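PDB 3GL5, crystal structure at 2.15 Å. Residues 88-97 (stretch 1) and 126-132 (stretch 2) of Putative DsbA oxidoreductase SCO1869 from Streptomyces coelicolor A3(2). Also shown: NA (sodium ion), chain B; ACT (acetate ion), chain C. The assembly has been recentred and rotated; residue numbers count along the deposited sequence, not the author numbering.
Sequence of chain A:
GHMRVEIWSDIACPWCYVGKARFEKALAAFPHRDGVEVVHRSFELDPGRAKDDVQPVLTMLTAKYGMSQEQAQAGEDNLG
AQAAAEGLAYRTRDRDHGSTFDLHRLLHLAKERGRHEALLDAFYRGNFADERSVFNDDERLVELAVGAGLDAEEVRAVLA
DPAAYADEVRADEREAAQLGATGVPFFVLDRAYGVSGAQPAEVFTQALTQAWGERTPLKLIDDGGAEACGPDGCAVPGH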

# COMPACT_ATOMS: atom_id res chain seq x y z
N LEU A 88 13.08 -2.87 -24.02
CA LEU A 88 13.95 -3.40 -22.99
C LEU A 88 15.18 -4.05 -23.54
O LEU A 88 15.11 -4.86 -24.45
CB LEU A 88 13.22 -4.45 -22.15
CG LEU A 88 11.85 -4.12 -21.55
CD1 LEU A 88 11.24 -5.34 -20.81
CD2 LEU A 88 11.93 -2.92 -20.62
N ALA A 89 16.31 -3.77 -22.93
CA ALA A 89 17.54 -4.48 -23.20
C ALA A 89 17.46 -5.89 -22.61
O ALA A 89 16.82 -6.11 -21.57
CB ALA A 89 18.70 -3.72 -22.57
N TYR A 90 18.11 -6.85 -23.26
CA TYR A 90 18.07 -8.24 -22.81
C TYR A 90 19.25 -8.99 -23.44
O TYR A 90 19.25 -9.20 -24.66
CB TYR A 90 16.78 -8.89 -23.26
CG TYR A 90 16.55 -10.25 -22.65
CD1 TYR A 90 15.76 -10.40 -21.51
CD2 TYR A 90 17.13 -11.39 -23.20
CE1 TYR A 90 15.54 -11.70 -20.91
CE2 TYR A 90 16.93 -12.68 -22.62
CZ TYR A 90 16.14 -12.82 -21.49
OH TYR A 90 15.95 -14.06 -20.94
N ARG A 91 20.24 -9.36 -22.62
CA ARG A 91 21.38 -10.16 -23.11
C ARG A 91 20.99 -11.59 -23.39
O ARG A 91 20.46 -12.26 -22.52
CB ARG A 91 22.53 -10.15 -22.13
CG ARG A 91 22.98 -8.76 -21.89
CD ARG A 91 23.97 -8.69 -20.78
NE ARG A 91 25.29 -8.88 -21.35
CZ ARG A 91 25.94 -7.95 -22.06
NH1 ARG A 91 25.40 -6.75 -22.27
NH2 ARG A 91 27.14 -8.22 -22.55
N THR A 92 21.24 -12.03 -24.62
CA THR A 92 20.84 -13.38 -25.05
C THR A 92 21.93 -14.42 -24.79
O THR A 92 21.78 -15.58 -25.17
CB THR A 92 20.42 -13.43 -26.54
OG1 THR A 92 21.45 -12.83 -27.34
CG2 THR A 92 19.15 -12.63 -26.74
N ARG A 93 23.01 -14.00 -24.13
CA ARG A 93 24.13 -14.86 -23.86
C ARG A 93 24.72 -14.58 -22.50
O ARG A 93 24.82 -13.43 -22.07
CB ARG A 93 25.22 -14.62 -24.91
CG ARG A 93 25.56 -15.81 -25.73
CD ARG A 93 24.43 -16.14 -26.64
NE ARG A 93 24.80 -17.10 -27.65
CZ ARG A 93 24.12 -17.27 -28.77
NH1 ARG A 93 24.51 -18.17 -29.67
NH2 ARG A 93 23.02 -16.54 -28.98
N ASP A 94 25.14 -15.66 -21.85
CA ASP A 94 25.94 -15.62 -20.63
C ASP A 94 25.25 -15.03 -19.44
O ASP A 94 25.93 -14.52 -18.57
CB ASP A 94 27.26 -14.86 -20.82
CG ASP A 94 28.10 -15.42 -21.95
OD1 ASP A 94 28.13 -16.66 -22.16
OD2 ASP A 94 28.74 -14.59 -22.63
N ARG A 95 23.92 -15.06 -19.42
CA ARG A 95 23.18 -14.67 -18.22
C ARG A 95 23.36 -15.71 -17.13
O ARG A 95 23.66 -16.89 -17.40
CB ARG A 95 21.70 -14.50 -18.53
CG ARG A 95 21.35 -13.27 -19.47
CD ARG A 95 19.89 -12.77 -19.26
NE ARG A 95 18.91 -13.86 -19.38
CZ ARG A 95 18.43 -14.55 -18.35
NH1 ARG A 95 18.83 -14.29 -17.10
NH2 ARG A 95 17.54 -15.53 -18.58
N ASP A 96 23.25 -15.26 -15.89
CA ASP A 96 23.35 -16.14 -14.75
C ASP A 96 22.05 -16.09 -13.97
O ASP A 96 21.11 -15.33 -14.30
CB ASP A 96 24.58 -15.81 -13.88
CG ASP A 96 24.48 -14.44 -13.18
OD1 ASP A 96 23.66 -13.58 -13.56
OD2 ASP A 96 25.26 -14.22 -12.23
N HIS A 97 21.97 -16.92 -12.94
CA HIS A 97 20.75 -17.13 -12.23
C HIS A 97 21.08 -17.54 -10.80
O HIS A 97 21.95 -18.38 -10.60
CB HIS A 97 19.97 -18.23 -12.95
CG HIS A 97 18.81 -18.75 -12.18
ND1 HIS A 97 17.50 -18.49 -12.55
CD2 HIS A 97 18.74 -19.53 -11.08
CE1 HIS A 97 16.68 -19.08 -11.69
NE2 HIS A 97 17.41 -19.71 -10.78
N GLY A 126 19.96 -4.65 -13.91
CA GLY A 126 21.14 -5.34 -13.33
C GLY A 126 21.18 -6.82 -13.72
O GLY A 126 22.23 -7.35 -14.07
N ASN A 127 20.03 -7.48 -13.70
CA ASN A 127 19.94 -8.89 -14.10
C ASN A 127 20.08 -9.13 -15.64
O ASN A 127 21.00 -9.83 -16.09
CB ASN A 127 18.71 -9.60 -13.47
CG ASN A 127 18.82 -11.14 -13.54
OD1 ASN A 127 19.93 -11.70 -13.55
ND2 ASN A 127 17.66 -11.82 -13.62
N PHE A 128 19.19 -8.51 -16.42
CA PHE A 128 18.99 -8.86 -17.83
C PHE A 128 19.76 -8.01 -18.84
O PHE A 128 20.05 -8.49 -19.94
CB PHE A 128 17.48 -8.84 -18.16
CG PHE A 128 16.68 -9.88 -17.39
CD1 PHE A 128 16.78 -11.22 -17.70
CD2 PHE A 128 15.82 -9.49 -16.34
CE1 PHE A 128 16.04 -12.19 -16.98
CE2 PHE A 128 15.08 -10.44 -15.64
CZ PHE A 128 15.20 -11.82 -15.97
N ALA A 129 20.11 -6.78 -18.47
CA ALA A 129 20.82 -5.85 -19.37
C ALA A 129 22.32 -5.84 -19.15
O ALA A 129 23.07 -5.41 -19.99
CB ALA A 129 20.26 -4.43 -19.25
N ASP A 130 22.76 -6.34 -18.04
CA ASP A 130 24.06 -6.02 -17.53
C ASP A 130 24.85 -7.31 -17.36
O ASP A 130 24.31 -8.29 -16.85
CB ASP A 130 23.76 -5.42 -16.16
CG ASP A 130 24.83 -4.52 -15.65
OD1 ASP A 130 26.03 -4.80 -15.88
OD2 ASP A 130 24.45 -3.56 -14.95
N GLU A 131 26.12 -7.30 -17.74
CA GLU A 131 26.99 -8.49 -17.70
C GLU A 131 27.40 -8.88 -16.27
O GLU A 131 27.52 -10.07 -15.95
CB GLU A 131 28.19 -8.27 -18.63
CG GLU A 131 29.32 -9.26 -18.55
CD GLU A 131 30.49 -8.88 -19.47
OE1 GLU A 131 30.39 -7.85 -20.19
OE2 GLU A 131 31.52 -9.60 -19.47
N ARG A 132 27.55 -7.87 -15.40
CA ARG A 132 27.75 -8.13 -13.98
C ARG A 132 26.53 -8.80 -13.35
O ARG A 132 25.38 -8.42 -13.61
CB ARG A 132 28.09 -6.85 -13.22
CG ARG A 132 29.44 -6.27 -13.59
CD ARG A 132 29.57 -4.84 -13.12
NE ARG A 132 28.83 -3.93 -13.99
CZ ARG A 132 28.80 -2.61 -13.86
NH1 ARG A 132 29.46 -2.02 -12.86
NH2 ARG A 132 28.09 -1.87 -14.71
NA NA B . 23.49 -9.30 -14.65
C ACT C . 16.19 -16.98 -15.30
O ACT C . 16.84 -16.64 -14.30
OXT ACT C . 16.64 -16.52 -16.36
CH3 ACT C . 14.97 -17.87 -15.21
O HOH W 1 22.78 -5.01 -22.43
O HOH W 2 18.35 -14.69 -13.86
O HOH W 3 20.93 -12.77 -15.95
O HOH W 4 22.87 -11.19 -13.01
O HOH W 5 25.35 -11.34 -15.18

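Phe-128 covers more surface in this contact than any other residue, and both its backbone and its ring are put to use. Its carbonyl carries the one direct hydrogen bond between the stretches: Arg-91 N donates to Phe-128 O at 2.8 Å, with an N-H...O angle of 175°, almost perfectly straight. The same oxygen receives a CA-H...O contact from Tyr-90 CA, 3.5 Å from Phe-128 O. The carbonyl of Phe-128 is thus met by backbone groups of two successive residues in the loop of stretch 1.

The buried Phe-128 ring suits a place with both aromatic and cationic neighbours. It lies nearly parallel to the ring of Tyr-90, with planes at 14°, but the two are slid apart and barely overlap, their centroids 5.5 Å from each other; the closest atoms are Tyr-90 CE1 and Phe-128 CD1, at 3.5 Å. Tyr-90 directs its CA-to-CB bond away from stretch 2, yet the end of its side chain comes nearer. From another direction, Phe-128 CE1 lies over one face of the Arg-95 guanidinium, 3.5 Å from Arg-95 NH1. A guanidinium is well suited to such a place: its flat face packs against carbon while its N-H groups, which lie in the plane, remain free for polar partners. Arg-95 NH2 accordingly donates to acetate OXT at 2.6 Å, and Arg-95 NH1 donates to water 3 at 2.8 Å; water 3 also lies 2.8 Å from Asn-127 OD1, bridging the two side chains.

Arg-91 covers the next largest area. Its CA-to-CB bond points sideways, but the long side chain brings Arg-91 CD to 3.5 Å from Ala-129 O and lays the guanidinium against Glu-131, whose CB sits over one face, 4.0 Å from Arg-91 NE. The opposite charges are near each other, with Arg-91 NH2 and Glu-131 OE1 4.0 Å apart, but the oxygen lies well out of the guanidinium plane and no N-H points at it, so the attraction is one of charge alone. Water 1 makes a more directional link, accepting from Arg-91 NH1 at 3.1 Å and donating to Ala-129 O at 2.5 Å.

Ala-129 is third in area. Ala-129 CA and Tyr-90 CA, 5.0 Å apart, are the nearest CA pair across the stretches. The small side chain of Ala-129 packs on that of Ala-89, and the two methyl groups meet with Ala-89 CB 3.7 Å from Ala-129 CB.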